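Local coordinates for protein TonB-dependent siderophore receptor (Pseudomonas aeruginosa 39016, PDB 5NEC) that probably imports iron-loaded siderophores, and drug conjugates that mimic them, across the bacterial outer membrane using energy relayed by TonB, at residues V56-V61 and K597-Y602; E128-P133 and G144-L149; F361-E366 and I435-T440; G658-D663 and Y678-A683. All blocks are in the same frame, centred on the assembly; numbering follows the deposited sequence.

Contact 1. Residues V56-V61 and K597-Y602; sequences VVPKQV and KVFAGY
The phenyl ring of Phe599 is met over one face by Val61, whose CG2 lies 4.1 Å from Phe599 CG, while the main chain of Val56 approaches its far rim. There the carbonyl oxygen comes in near the ring plane, with Val56 O 3.2 Å from Phe599 CE1 and almost as near to CZ, an arrangement that sets the weakly positive rim hydrogens against a polar acceptor. Pro58 CD and Val57 CA approach obliquely, Pro58 tip to tip with its CD 3.9 Å from Phe599 CE1. The Val57 side chain crosses that of Phe599 at about a right angle, with Val57 CG2 4.1 Å from Phe599 CZ. The Phe599 CB points toward 56-61, and with CG anti to the backbone N (chi1 -172°), beside the carbonyl carbon, the ring continues to Val56 and Pro58. This is the packing of a plug domain against the inner wall of its barrel, the architecture of TonB-dependent receptors: strand 54-57 and the start of helix 59-64, with Pro58 as its N-cap residue, belong to the plug, and Phe599 projects from barrel strand 596-609. In the first turn of the helix, Gln60 crosses Lys597 at about a right angle, and Gln60 CG lies 4.1 Å from Lys597 NZ. The polar ends of this pair are engaged separately, Gln60 NE2 with Asp64 OD1 in the helix, and Lys597 NZ with the carbonyl oxygen of Thr31 and, by a cation-pi interaction, with Tyr33. Tyr33 also packs on Val61.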
loop_
_atom_site.group_PDB
_atom_site.type_symbol
_atom_site.label_atom_id
_atom_site.label_comp_id
_atom_site.label_asym_id
_atom_site.label_seq_id
_atom_site.Cartn_x
_atom_site.Cartn_y
_atom_site.Cartn_z
ATOM N N VAL A 56 -6.639 8.020 -8.314
ATOM C CA VAL A 56 -5.838 8.810 -7.400
ATOM C C VAL A 56 -6.631 9.043 -6.107
ATOM O O VAL A 56 -7.762 9.496 -6.148
ATOM C CB VAL A 56 -5.391 10.127 -8.057
ATOM C CG1 VAL A 56 -4.581 10.971 -7.070
ATOM C CG2 VAL A 56 -4.589 9.819 -9.326
ATOM N N VAL A 57 -6.053 8.666 -4.967
ATOM C CA VAL A 57 -6.622 9.023 -3.673
ATOM C C VAL A 57 -6.034 10.379 -3.321
ATOM O O VAL A 57 -4.846 10.462 -2.991
ATOM C CB VAL A 57 -6.305 8.007 -2.563
ATOM C CG1 VAL A 57 -7.030 8.396 -1.266
ATOM C CG2 VAL A 57 -6.695 6.609 -3.015
ATOM N N PRO A 58 -6.846 11.447 -3.416
ATOM C CA PRO A 58 -6.318 12.786 -3.166
ATOM C C PRO A 58 -6.171 13.118 -1.690
ATOM O O PRO A 58 -6.804 12.486 -0.836
ATOM C CB PRO A 58 -7.359 13.691 -3.803
ATOM C CG PRO A 58 -8.636 12.942 -3.633
ATOM C CD PRO A 58 -8.301 11.479 -3.658
ATOM N N LYS A 59 -5.345 14.122 -1.422
ATOM C CA LYS A 59 -5.095 14.652 -0.082
ATOM C C LYS A 59 -6.345 14.761 0.788
ATOM O O LYS A 59 -6.330 14.387 1.956
ATOM C CB LYS A 59 -4.464 16.047 -0.206
ATOM C CG LYS A 59 -3.930 16.634 1.098
ATOM C CD LYS A 59 -3.884 18.157 1.069
ATOM C CE LYS A 59 -2.884 18.663 0.046
ATOM N NZ LYS A 59 -3.133 20.057 -0.404
ATOM N N GLN A 60 -7.415 15.297 0.210
ATOM C CA GLN A 60 -8.620 15.627 0.959
ATOM C C GLN A 60 -9.350 14.384 1.440
ATOM O O GLN A 60 -9.933 14.414 2.526
ATOM C CB GLN A 60 -9.571 16.496 0.120
ATOM C CG GLN A 60 -10.605 17.262 0.938
ATOM C CD GLN A 60 -9.973 18.123 2.013
ATOM O OE1 GLN A 60 -8.964 18.777 1.788
ATOM N NE2 GLN A 60 -10.538 18.085 3.198
ATOM N N VAL A 61 -9.318 13.308 0.645
ATOM C CA VAL A 61 -9.879 12.022 1.071
ATOM C C VAL A 61 -9.066 11.432 2.230
ATOM O O VAL A 61 -9.644 10.912 3.185
ATOM C CB VAL A 61 -10.039 11.036 -0.114
ATOM C CG1 VAL A 61 -10.397 9.634 0.358
ATOM C CG2 VAL A 61 -11.130 11.527 -1.049
ATOM N N LYS A 597 -20.004 15.742 -2.342
ATOM C CA LYS A 597 -18.833 15.101 -2.949
ATOM C C LYS A 597 -18.858 13.584 -2.803
ATOM O O LYS A 597 -19.431 13.041 -1.864
ATOM C CB LYS A 597 -17.540 15.636 -2.331
ATOM C CG LYS A 597 -17.314 17.097 -2.637
ATOM C CD LYS A 597 -15.887 17.517 -2.366
ATOM C CE LYS A 597 -15.598 17.542 -0.877
ATOM N NZ LYS A 597 -14.319 18.248 -0.597
ATOM N N VAL A 598 -18.202 12.911 -3.741
ATOM C CA VAL A 598 -18.165 11.462 -3.766
ATOM C C VAL A 598 -16.800 10.931 -4.258
ATOM O O VAL A 598 -16.174 11.510 -5.150
ATOM C CB VAL A 598 -19.350 10.902 -4.590
ATOM C CG1 VAL A 598 -19.106 11.030 -6.087
ATOM C CG2 VAL A 598 -19.641 9.461 -4.211
ATOM N N PHE A 599 -16.342 9.853 -3.620
ATOM C CA PHE A 599 -15.188 9.097 -4.064
ATOM C C PHE A 599 -15.556 7.635 -3.861
ATOM O O PHE A 599 -15.731 7.194 -2.732
ATOM C CB PHE A 599 -13.971 9.489 -3.240
ATOM C CG PHE A 599 -12.683 8.904 -3.734
ATOM C CD1 PHE A 599 -11.985 9.515 -4.788
ATOM C CD2 PHE A 599 -12.140 7.763 -3.133
ATOM C CE1 PHE A 599 -10.781 8.992 -5.251
ATOM C CE2 PHE A 599 -10.932 7.233 -3.590
ATOM C CZ PHE A 599 -10.250 7.849 -4.649
ATOM N N ALA A 600 -15.719 6.901 -4.959
ATOM C CA ALA A 600 -16.362 5.587 -4.924
ATOM C C ALA A 600 -15.937 4.691 -6.076
ATOM O O ALA A 600 -15.561 5.175 -7.126
ATOM C CB ALA A 600 -17.881 5.746 -4.913
ATOM N N GLY A 601 -15.968 3.376 -5.853
ATOM C CA GLY A 601 -15.681 2.400 -6.904
ATOM C C GLY A 601 -16.295 1.037 -6.657
ATOM O O GLY A 601 -16.651 0.698 -5.528
ATOM N N TYR A 602 -16.438 0.257 -7.719
ATOM C CA TYR A 602 -16.878 -1.134 -7.620
ATOM C C TYR A 602 -15.866 -1.976 -8.379
ATOM O O TYR A 602 -15.350 -1.536 -9.397
ATOM C CB TYR A 602 -18.303 -1.339 -8.183
ATOM C CG TYR A 602 -18.662 -2.814 -8.364
ATOM C CD1 TYR A 602 -19.020 -3.617 -7.274
ATOM C CD2 TYR A 602 -18.576 -3.424 -9.618
ATOM C CE1 TYR A 602 -19.302 -4.978 -7.440
ATOM C CE2 TYR A 602 -18.860 -4.773 -9.790
ATOM C CZ TYR A 602 -19.222 -5.543 -8.707
ATOM O OH TYR A 602 -19.484 -6.872 -8.913
#

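Contact 2. Residues E128-P133 and G144-L149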
loop_
_atom_site.group_PDB
_atom_site.type_symbol
_atom_site.label_atom_id
_atom_site.label_comp_id
_atom_site.label_asym_id
_atom_site.label_seq_id
_atom_site.Cartn_x
_atom_site.Cartn_y
_atom_site.Cartn_z
ATOM N N GLU A 128 -1.416 7.233 -6.014
ATOM C CA GLU A 128 -1.823 6.921 -7.388
ATOM C C GLU A 128 -1.817 5.405 -7.618
ATOM O O GLU A 128 -0.768 4.768 -7.543
ATOM C CB GLU A 128 -0.898 7.638 -8.375
ATOM C CG GLU A 128 -0.837 9.148 -8.133
ATOM C CD GLU A 128 0.049 9.909 -9.110
ATOM O OE1 GLU A 128 0.813 9.278 -9.873
ATOM O OE2 GLU A 128 -0.015 11.163 -9.097
ATOM N N VAL A 129 -2.997 4.839 -7.885
ATOM C CA VAL A 129 -3.175 3.398 -8.087
ATOM C C VAL A 129 -3.349 3.089 -9.571
ATOM O O VAL A 129 -4.372 3.400 -10.141
ATOM C CB VAL A 129 -4.418 2.876 -7.315
ATOM C CG1 VAL A 129 -4.460 1.346 -7.300
ATOM C CG2 VAL A 129 -4.416 3.409 -5.886
ATOM N N SER A 130 -2.343 2.474 -10.185
ATOM C CA SER A 130 -2.461 1.911 -11.540
ATOM C C SER A 130 -2.901 0.463 -11.451
ATOM O O SER A 130 -2.198 -0.361 -10.880
ATOM C CB SER A 130 -1.118 1.967 -12.256
ATOM O OG SER A 130 -0.881 3.282 -12.691
ATOM N N LYS A 131 -4.050 0.144 -12.030
ATOM C CA LYS A 131 -4.632 -1.194 -11.860
ATOM C C LYS A 131 -4.134 -2.220 -12.878
ATOM O O LYS A 131 -4.042 -3.390 -12.561
ATOM C CB LYS A 131 -6.155 -1.110 -11.815
ATOM C CG LYS A 131 -6.635 -0.120 -10.758
ATOM C CD LYS A 131 -7.752 -0.664 -9.889
ATOM C CE LYS A 131 -8.607 0.463 -9.318
ATOM N NZ LYS A 131 -9.818 -0.083 -8.634
ATOM N N GLY A 132 -3.789 -1.789 -14.079
ATOM C CA GLY A 132 -3.119 -2.656 -15.043
ATOM C C GLY A 132 -1.688 -2.192 -15.179
ATOM O O GLY A 132 -1.276 -1.253 -14.495
ATOM N N PRO A 133 -0.919 -2.830 -16.080
ATOM C CA PRO A 133 0.505 -2.484 -16.211
ATOM C C PRO A 133 0.760 -1.089 -16.797
ATOM O O PRO A 133 -0.142 -0.480 -17.406
ATOM C CB PRO A 133 1.046 -3.573 -17.139
ATOM C CG PRO A 133 -0.141 -3.980 -17.945
ATOM C CD PRO A 133 -1.319 -3.897 -17.021
ATOM N N GLY A 144 0.855 -6.776 -12.661
ATOM C CA GLY A 144 -0.405 -6.794 -11.903
ATOM C C GLY A 144 -1.053 -5.442 -11.575
ATOM O O GLY A 144 -2.257 -5.396 -11.265
ATOM N N GLY A 145 -0.268 -4.349 -11.646
ATOM C CA GLY A 145 -0.669 -3.018 -11.149
ATOM C C GLY A 145 0.375 -2.433 -10.197
ATOM O O GLY A 145 1.259 -3.144 -9.727
ATOM N N SER A 146 0.286 -1.139 -9.910
ATOM C CA SER A 146 1.241 -0.499 -9.004
ATOM C C SER A 146 0.652 0.646 -8.180
ATOM O O SER A 146 -0.446 1.142 -8.452
ATOM C CB SER A 146 2.463 -0.010 -9.787
ATOM O OG SER A 146 2.078 0.924 -10.768
ATOM N N LEU A 147 1.388 1.002 -7.131
ATOM C CA LEU A 147 1.090 2.146 -6.275
ATOM C C LEU A 147 2.212 3.142 -6.467
ATOM O O LEU A 147 3.376 2.764 -6.422
ATOM C CB LEU A 147 1.036 1.755 -4.798
ATOM C CG LEU A 147 0.067 0.654 -4.353
ATOM C CD1 LEU A 147 0.221 0.380 -2.872
ATOM C CD2 LEU A 147 -1.364 1.049 -4.653
ATOM N N ASN A 148 1.854 4.399 -6.698
ATOM C CA ASN A 148 2.802 5.489 -6.706
ATOM C C ASN A 148 2.438 6.522 -5.637
ATOM O O ASN A 148 1.399 7.191 -5.721
ATOM C CB ASN A 148 2.875 6.152 -8.086
ATOM C CG ASN A 148 4.005 7.162 -8.180
ATOM O OD1 ASN A 148 5.099 6.951 -7.637
ATOM N ND2 ASN A 148 3.736 8.276 -8.836
ATOM N N LEU A 149 3.322 6.645 -4.649
ATOM C CA LEU A 149 3.126 7.520 -3.510
ATOM C C LEU A 149 3.833 8.853 -3.751
ATOM O O LEU A 149 5.064 8.890 -3.806
ATOM C CB LEU A 149 3.679 6.851 -2.247
ATOM C CG LEU A 149 3.269 5.410 -1.975
ATOM C CD1 LEU A 149 3.722 5.044 -0.574
ATOM C CD2 LEU A 149 1.776 5.194 -2.145
#
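Glu128 runs alongside Asn148, both side chains leaving the same face of the sheet. Its CB sits 3.5 Å from Asn148 O and close to the neighbouring CB, CG passes the same carbonyl oxygen at 3.8 Å, and the extended chain then brings CD to 4.0 Å from Asn148 ND2. At the tip, Asn148 ND2 donates to Glu128 OE1 over 3.3 Å. The bond is fairly straight (163°) and lies in the amide plane of Asn148, yet it meets the carboxylate from well above its plane. OE1 also takes a bond from Ser38 OG, and OE2 is held by Gln126 NE2 and Ala39 N, so the buried carboxylate is well supplied with donors; the amide oxygen of Asn148 accepts from Gly110 N. In the main chain, paired backbone bonds join Glu128 to Asn148 and Ser130 to Ser146. On the other face Leu147 CD2 rests 4.1 Å from Val129 CG2, and Leu74 of helix 70-74 covers both residues. Past the last pair Gly145, at a positive phi of 127°, brings its CA to 3.1 Å from Ser130 O. These antiparallel neighbours are the central strand 146-151 and the adjacent 124-130 in the five-stranded mixed sheet of a TonB-dependent receptor plug domain.

Contact 3. Residues F361-E366 and I435-T440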
loop_
_atom_site.group_PDB
_atom_site.type_symbol
_atom_site.label_atom_id
_atom_site.label_comp_id
_atom_site.label_asym_id
_atom_site.label_seq_id
_atom_site.Cartn_x
_atom_site.Cartn_y
_atom_site.Cartn_z
ATOM N N PHE A 361 6.126 12.691 -25.150
ATOM C CA PHE A 361 6.940 11.517 -24.882
ATOM C C PHE A 361 7.673 11.592 -23.543
ATOM O O PHE A 361 7.820 12.662 -22.944
ATOM C CB PHE A 361 7.942 11.283 -26.024
ATOM C CG PHE A 361 9.165 12.138 -25.942
ATOM C CD1 PHE A 361 9.144 13.434 -26.428
ATOM C CD2 PHE A 361 10.347 11.657 -25.384
ATOM C CE1 PHE A 361 10.285 14.248 -26.353
ATOM C CE2 PHE A 361 11.480 12.472 -25.290
ATOM C CZ PHE A 361 11.449 13.759 -25.780
ATOM N N SER A 362 8.112 10.420 -23.087
ATOM C CA SER A 362 9.088 10.314 -22.011
ATOM C C SER A 362 9.991 9.110 -22.236
ATOM O O SER A 362 9.526 8.055 -22.635
ATOM C CB SER A 362 8.394 10.210 -20.661
ATOM O OG SER A 362 9.350 10.382 -19.621
ATOM N N THR A 363 11.282 9.282 -21.993
ATOM C CA THR A 363 12.246 8.209 -22.174
ATOM C C THR A 363 13.333 8.312 -21.099
ATOM O O THR A 363 13.602 9.405 -20.599
ATOM C CB THR A 363 12.825 8.233 -23.602
ATOM O OG1 THR A 363 13.610 7.062 -23.822
ATOM C CG2 THR A 363 13.693 9.449 -23.840
ATOM N N GLY A 364 13.927 7.184 -20.706
ATOM C CA GLY A 364 14.936 7.209 -19.640
ATOM C C GLY A 364 15.775 5.971 -19.414
ATOM O O GLY A 364 15.503 4.914 -19.965
ATOM N N LEU A 365 16.830 6.154 -18.618
ATOM C CA LEU A 365 17.725 5.102 -18.177
ATOM C C LEU A 365 17.662 5.034 -16.679
ATOM O O LEU A 365 17.649 6.059 -16.025
ATOM C CB LEU A 365 19.171 5.402 -18.537
ATOM C CG LEU A 365 19.553 5.466 -20.004
ATOM C CD1 LEU A 365 21.075 5.551 -20.107
ATOM C CD2 LEU A 365 19.046 4.253 -20.769
ATOM N N GLU A 366 17.678 3.821 -16.142
ATOM C CA GLU A 366 17.646 3.591 -14.713
ATOM C C GLU A 366 18.716 2.562 -14.330
ATOM O O GLU A 366 18.789 1.499 -14.950
ATOM C CB GLU A 366 16.267 3.096 -14.353
ATOM C CG GLU A 366 16.029 2.778 -12.886
ATOM C CD GLU A 366 14.679 2.108 -12.693
ATOM O OE1 GLU A 366 13.753 2.459 -13.459
ATOM O OE2 GLU A 366 14.545 1.231 -11.805
ATOM N N ILE A 435 15.916 0.529 -19.604
ATOM C CA ILE A 435 15.647 1.585 -20.566
ATOM C C ILE A 435 14.160 1.543 -20.904
ATOM O O ILE A 435 13.575 0.473 -20.980
ATOM C CB ILE A 435 16.559 1.469 -21.808
ATOM C CG1 ILE A 435 16.364 2.672 -22.736
ATOM C CG2 ILE A 435 16.322 0.179 -22.569
ATOM C CD1 ILE A 435 17.415 2.782 -23.831
ATOM N N TYR A 436 13.543 2.713 -21.049
ATOM C CA TYR A 436 12.121 2.796 -21.375
ATOM C C TYR A 436 11.840 3.975 -22.317
ATOM O O TYR A 436 12.635 4.906 -22.424
ATOM C CB TYR A 436 11.277 2.889 -20.093
ATOM C CG TYR A 436 11.192 4.285 -19.554
ATOM C CD1 TYR A 436 10.160 5.146 -19.959
ATOM C CD2 TYR A 436 12.175 4.783 -18.682
ATOM C CE1 TYR A 436 10.100 6.458 -19.502
ATOM C CE2 TYR A 436 12.117 6.088 -18.209
ATOM C CZ TYR A 436 11.076 6.925 -18.627
ATOM O OH TYR A 436 10.988 8.221 -18.183
ATOM N N ALA A 437 10.700 3.914 -22.996
ATOM C CA ALA A 437 10.257 4.982 -23.888
ATOM C C ALA A 437 8.744 4.948 -23.922
ATOM O O ALA A 437 8.156 3.887 -24.060
ATOM C CB ALA A 437 10.846 4.782 -25.265
ATOM N N PHE A 438 8.116 6.095 -23.739
ATOM C CA PHE A 438 6.669 6.210 -23.789
ATOM C C PHE A 438 6.332 7.383 -24.724
ATOM O O PHE A 438 6.994 8.411 -24.668
ATOM C CB PHE A 438 6.109 6.407 -22.364
ATOM C CG PHE A 438 4.596 6.352 -22.292
ATOM C CD1 PHE A 438 3.899 5.205 -22.715
ATOM C CD2 PHE A 438 3.846 7.448 -21.825
ATOM C CE1 PHE A 438 2.499 5.153 -22.674
ATOM C CE2 PHE A 438 2.447 7.383 -21.771
ATOM C CZ PHE A 438 1.777 6.239 -22.196
ATOM N N ASP A 439 5.334 7.210 -25.595
ATOM C CA ASP A 439 4.882 8.266 -26.510
ATOM C C ASP A 439 3.362 8.274 -26.653
ATOM O O ASP A 439 2.767 7.235 -26.869
ATOM C CB ASP A 439 5.520 8.090 -27.893
ATOM C CG ASP A 439 5.296 9.309 -28.821
ATOM O OD1 ASP A 439 4.905 10.372 -28.305
ATOM O OD2 ASP A 439 5.529 9.205 -30.052
ATOM N N THR A 440 2.762 9.458 -26.543
ATOM C CA THR A 440 1.358 9.681 -26.880
ATOM C C THR A 440 1.272 10.591 -28.108
ATOM O O THR A 440 1.809 11.695 -28.102
ATOM C CB THR A 440 0.585 10.312 -25.708
ATOM O OG1 THR A 440 0.440 9.338 -24.681
ATOM C CG2 THR A 440 -0.830 10.767 -26.121
#
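Tyr436 folds its ring across the strand onto Gly364, covering the place where that residue has no side chain. The pair is aromatic rescue of a glycine, set here in the antiparallel wall of the transmembrane beta-barrel, between strands 357-379 and 426-444. Tyr436 CG takes the crowded position between its backbone N and carbonyl carbon (chi1 83°), which tips the ring over the neighbouring main chain: Gly364 N stands 3.3 Å above one face, toward the rim, and Thr363 CA above the same face. Bonds between Ser362 and Phe438 and between Gly364 and Tyr436 zip the backbones together. Tyr436 O is gripped twice, by Gly364 N at 3.1 Å from a position tilted out of the carbonyl plane, and by Thr363 OG1 at 2.7 Å within it; the hydroxyl reaches there from the opposite face of the sheet. On that face Leu365 and Ile435 lie side by side on the surface, Leu365 CD2 3.7 Å from Ile435 CG1, where they may meet lipid. The face bearing Tyr436 and Phe438 turns to the lumen and touches Lys42 and Thr44 of the N-terminal region. At the phenol tip, Ser362 OG donates to Tyr436 OH over 3.1 Å, and the same OH bonds to Asp347 OD1.

Contact 4. Residues G658-D663 and Y678-A683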
loop_
_atom_site.group_PDB
_atom_site.type_symbol
_atom_site.label_atom_id
_atom_site.label_comp_id
_atom_site.label_asym_id
_atom_site.label_seq_id
_atom_site.Cartn_x
_atom_site.Cartn_y
_atom_site.Cartn_z
ATOM N N GLY A 658 -18.789 6.586 5.006
ATOM C CA GLY A 658 -18.403 5.609 4.027
ATOM C C GLY A 658 -19.034 4.267 4.298
ATOM O O GLY A 658 -19.278 3.922 5.444
ATOM N N ALA A 659 -19.305 3.533 3.226
ATOM C CA ALA A 659 -19.743 2.151 3.297
ATOM C C ALA A 659 -18.767 1.338 2.457
ATOM O O ALA A 659 -18.494 1.687 1.302
ATOM C CB ALA A 659 -21.150 2.009 2.756
ATOM N N PHE A 660 -18.239 0.260 3.037
ATOM C CA PHE A 660 -17.245 -0.561 2.360
ATOM C C PHE A 660 -17.674 -2.012 2.441
ATOM O O PHE A 660 -17.924 -2.508 3.528
ATOM C CB PHE A 660 -15.870 -0.363 3.009
ATOM C CG PHE A 660 -15.478 1.083 3.162
ATOM C CD1 PHE A 660 -14.908 1.774 2.110
ATOM C CD2 PHE A 660 -15.715 1.762 4.355
ATOM C CE1 PHE A 660 -14.560 3.113 2.244
ATOM C CE2 PHE A 660 -15.378 3.098 4.494
ATOM C CZ PHE A 660 -14.804 3.779 3.433
ATOM N N TYR A 661 -17.777 -2.678 1.296
ATOM C CA TYR A 661 -18.013 -4.121 1.255
ATOM C C TYR A 661 -16.787 -4.847 0.672
ATOM O O TYR A 661 -16.184 -4.392 -0.306
ATOM C CB TYR A 661 -19.291 -4.445 0.464
ATOM C CG TYR A 661 -19.514 -5.924 0.267
ATOM C CD1 TYR A 661 -20.098 -6.700 1.268
ATOM C CD2 TYR A 661 -19.109 -6.563 -0.915
ATOM C CE1 TYR A 661 -20.292 -8.054 1.098
ATOM C CE2 TYR A 661 -19.302 -7.922 -1.095
ATOM C CZ TYR A 661 -19.900 -8.657 -0.081
ATOM O OH TYR A 661 -20.086 -10.003 -0.234
ATOM N N VAL A 662 -16.410 -5.959 1.296
ATOM C CA VAL A 662 -15.400 -6.866 0.740
ATOM C C VAL A 662 -15.963 -8.285 0.836
ATOM O O VAL A 662 -16.354 -8.710 1.905
ATOM C CB VAL A 662 -14.038 -6.778 1.483
ATOM C CG1 VAL A 662 -13.056 -7.800 0.935
ATOM C CG2 VAL A 662 -13.442 -5.389 1.374
ATOM N N ASP A 663 -15.972 -8.994 -0.289
ATOM C CA ASP A 663 -16.452 -10.385 -0.397
ATOM C C ASP A 663 -15.474 -11.306 0.347
ATOM O O ASP A 663 -14.413 -10.860 0.789
ATOM C CB ASP A 663 -16.508 -10.752 -1.888
ATOM C CG ASP A 663 -17.464 -11.866 -2.219
ATOM O OD1 ASP A 663 -17.781 -12.707 -1.351
ATOM O OD2 ASP A 663 -17.881 -11.905 -3.399
ATOM N N TYR A 678 -17.748 -8.952 4.580
ATOM C CA TYR A 678 -18.232 -8.014 5.599
ATOM C C TYR A 678 -18.597 -6.661 4.995
ATOM O O TYR A 678 -18.113 -6.285 3.916
ATOM C CB TYR A 678 -17.180 -7.793 6.691
ATOM C CG TYR A 678 -15.935 -7.099 6.168
ATOM C CD1 TYR A 678 -14.919 -7.825 5.556
ATOM C CD2 TYR A 678 -15.795 -5.703 6.238
ATOM C CE1 TYR A 678 -13.788 -7.198 5.060
ATOM C CE2 TYR A 678 -14.677 -5.073 5.738
ATOM C CZ TYR A 678 -13.679 -5.825 5.148
ATOM O OH TYR A 678 -12.558 -5.208 4.658
ATOM N N TRP A 679 -19.446 -5.952 5.735
ATOM C CA TRP A 679 -19.795 -4.560 5.513
ATOM C C TRP A 679 -19.173 -3.767 6.644
ATOM O O TRP A 679 -19.255 -4.171 7.802
ATOM C CB TRP A 679 -21.325 -4.373 5.551
ATOM C CG TRP A 679 -21.977 -4.674 4.251
ATOM C CD1 TRP A 679 -22.596 -5.835 3.885
ATOM C CD2 TRP A 679 -22.062 -3.794 3.119
ATOM N NE1 TRP A 679 -23.062 -5.732 2.591
ATOM C CE2 TRP A 679 -22.743 -4.491 2.097
ATOM C CE3 TRP A 679 -21.608 -2.491 2.864
ATOM C CZ2 TRP A 679 -22.998 -3.927 0.849
ATOM C CZ3 TRP A 679 -21.863 -1.927 1.622
ATOM C CH2 TRP A 679 -22.557 -2.650 0.627
ATOM N N ARG A 680 -18.547 -2.645 6.319
ATOM C CA ARG A 680 -18.061 -1.704 7.327
ATOM C C ARG A 680 -18.616 -0.329 7.003
ATOM O O ARG A 680 -18.650 0.064 5.835
ATOM C CB ARG A 680 -16.536 -1.670 7.323
ATOM C CG ARG A 680 -15.937 -0.504 8.098
ATOM C CD ARG A 680 -14.433 -0.433 7.961
ATOM N NE ARG A 680 -13.938 0.838 8.475
ATOM C CZ ARG A 680 -12.655 1.161 8.662
ATOM N NH1 ARG A 680 -11.667 0.314 8.400
ATOM N NH2 ARG A 680 -12.350 2.363 9.131
ATOM N N TYR A 681 -19.021 0.405 8.036
ATOM C CA TYR A 681 -19.492 1.781 7.854
ATOM C C TYR A 681 -18.672 2.736 8.705
ATOM O O TYR A 681 -18.314 2.398 9.823
ATOM C CB TYR A 681 -20.995 1.905 8.159
ATOM C CG TYR A 681 -21.871 1.022 7.283
ATOM C CD1 TYR A 681 -22.165 -0.288 7.665
ATOM C CD2 TYR A 681 -22.410 1.489 6.077
ATOM C CE1 TYR A 681 -22.955 -1.116 6.882
ATOM C CE2 TYR A 681 -23.209 0.671 5.282
ATOM C CZ TYR A 681 -23.470 -0.640 5.699
ATOM O OH TYR A 681 -24.261 -1.488 4.947
ATOM N N ASP A 682 -18.355 3.904 8.146
ATOM C CA ASP A 682 -17.617 4.973 8.822
ATOM C C ASP A 682 -18.435 6.268 8.815
ATOM O O ASP A 682 -19.213 6.487 7.895
ATOM C CB ASP A 682 -16.317 5.238 8.070
ATOM C CG ASP A 682 -15.300 4.100 8.185
ATOM O OD1 ASP A 682 -15.483 3.150 8.990
ATOM O OD2 ASP A 682 -14.280 4.164 7.468
ATOM N N ALA A 683 -18.249 7.130 9.812
ATOM C CA ALA A 683 -18.932 8.437 9.869
ATOM C C ALA A 683 -17.928 9.534 10.164
ATOM O O ALA A 683 -16.938 9.272 10.839
ATOM C CB ALA A 683 -20.021 8.427 10.937
#
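With CG anti to the backbone N in Tyr661 (chi1 174°) and anti to the carbonyl carbon in Trp679 (chi1 -84°), the two side chains converge across a non-hydrogen-bonded pair. Tyr661 CB comes to rest 3.5 Å from the centroid of the six-membered ring of Trp679, almost on the ring normal, a CH-pi contact. The phenol ring is inclined to the indole at 45°, its CD1 3.4 Å from Trp679 NE1. Tyr681 OH lies over the opposite indole face, and Ala659 CB, on the same side of the sheet, lies at the indole edge and 3.5 Å from Tyr681 CE2. Three hydrogen-bonded pairs, Gly658 with Asp682, Phe660 with Arg680 and Val662 with Tyr678, complete this beta hairpin (strands 653-666 and 674-688) of the TonB-dependent receptor barrel.

On the lumenal face Val662 lies alongside Tyr678, with Val662 CB 3.6 Å from Tyr678 CE1, and Tyr707 stacks on that ring. Phe660 crosses Asp682 at about a right angle, bringing Phe660 CE2 to 3.3 Å from Asp682 OD2. The carboxylate binds Arg680 along its own strand: Arg680 NE donates to Asp682 OD1 on the syn side, 2.8 Å away and nearly straight. Asn701 N also bonds to OD1, while OD2 forms a salt bridge with Arg75 of the plug. Two guanidinium groups near one buried carboxylate would probably keep Asp682 ionised, and its charge in turn would offset the repulsion between Arg680 and Arg75 while linking barrel wall to plug.

Overall arrangement
Contact 2 lies within the plug, contact 1 joins plug to barrel, and contacts 3 and 4 are seams of the barrel wall. Contacts 1 and 2 have centres 16 Å apart and touch directly, Val56 CG2 lying 4.0 Å from Glu128 CG, since strands 54-57 and 124-130 are neighbours in the plug sheet. Contact 4 lies on the same side of the barrel as contact 1, about 15 Å between centres and 7 Å between nearest atoms. Contact 3 is across the lumen, some 40 Å from contact 4, and about 18 Å from contact 2, centre to centre. A bound detergent molecule, C8E, lies about 11 Å from the side chain of Leu365 in contact 3.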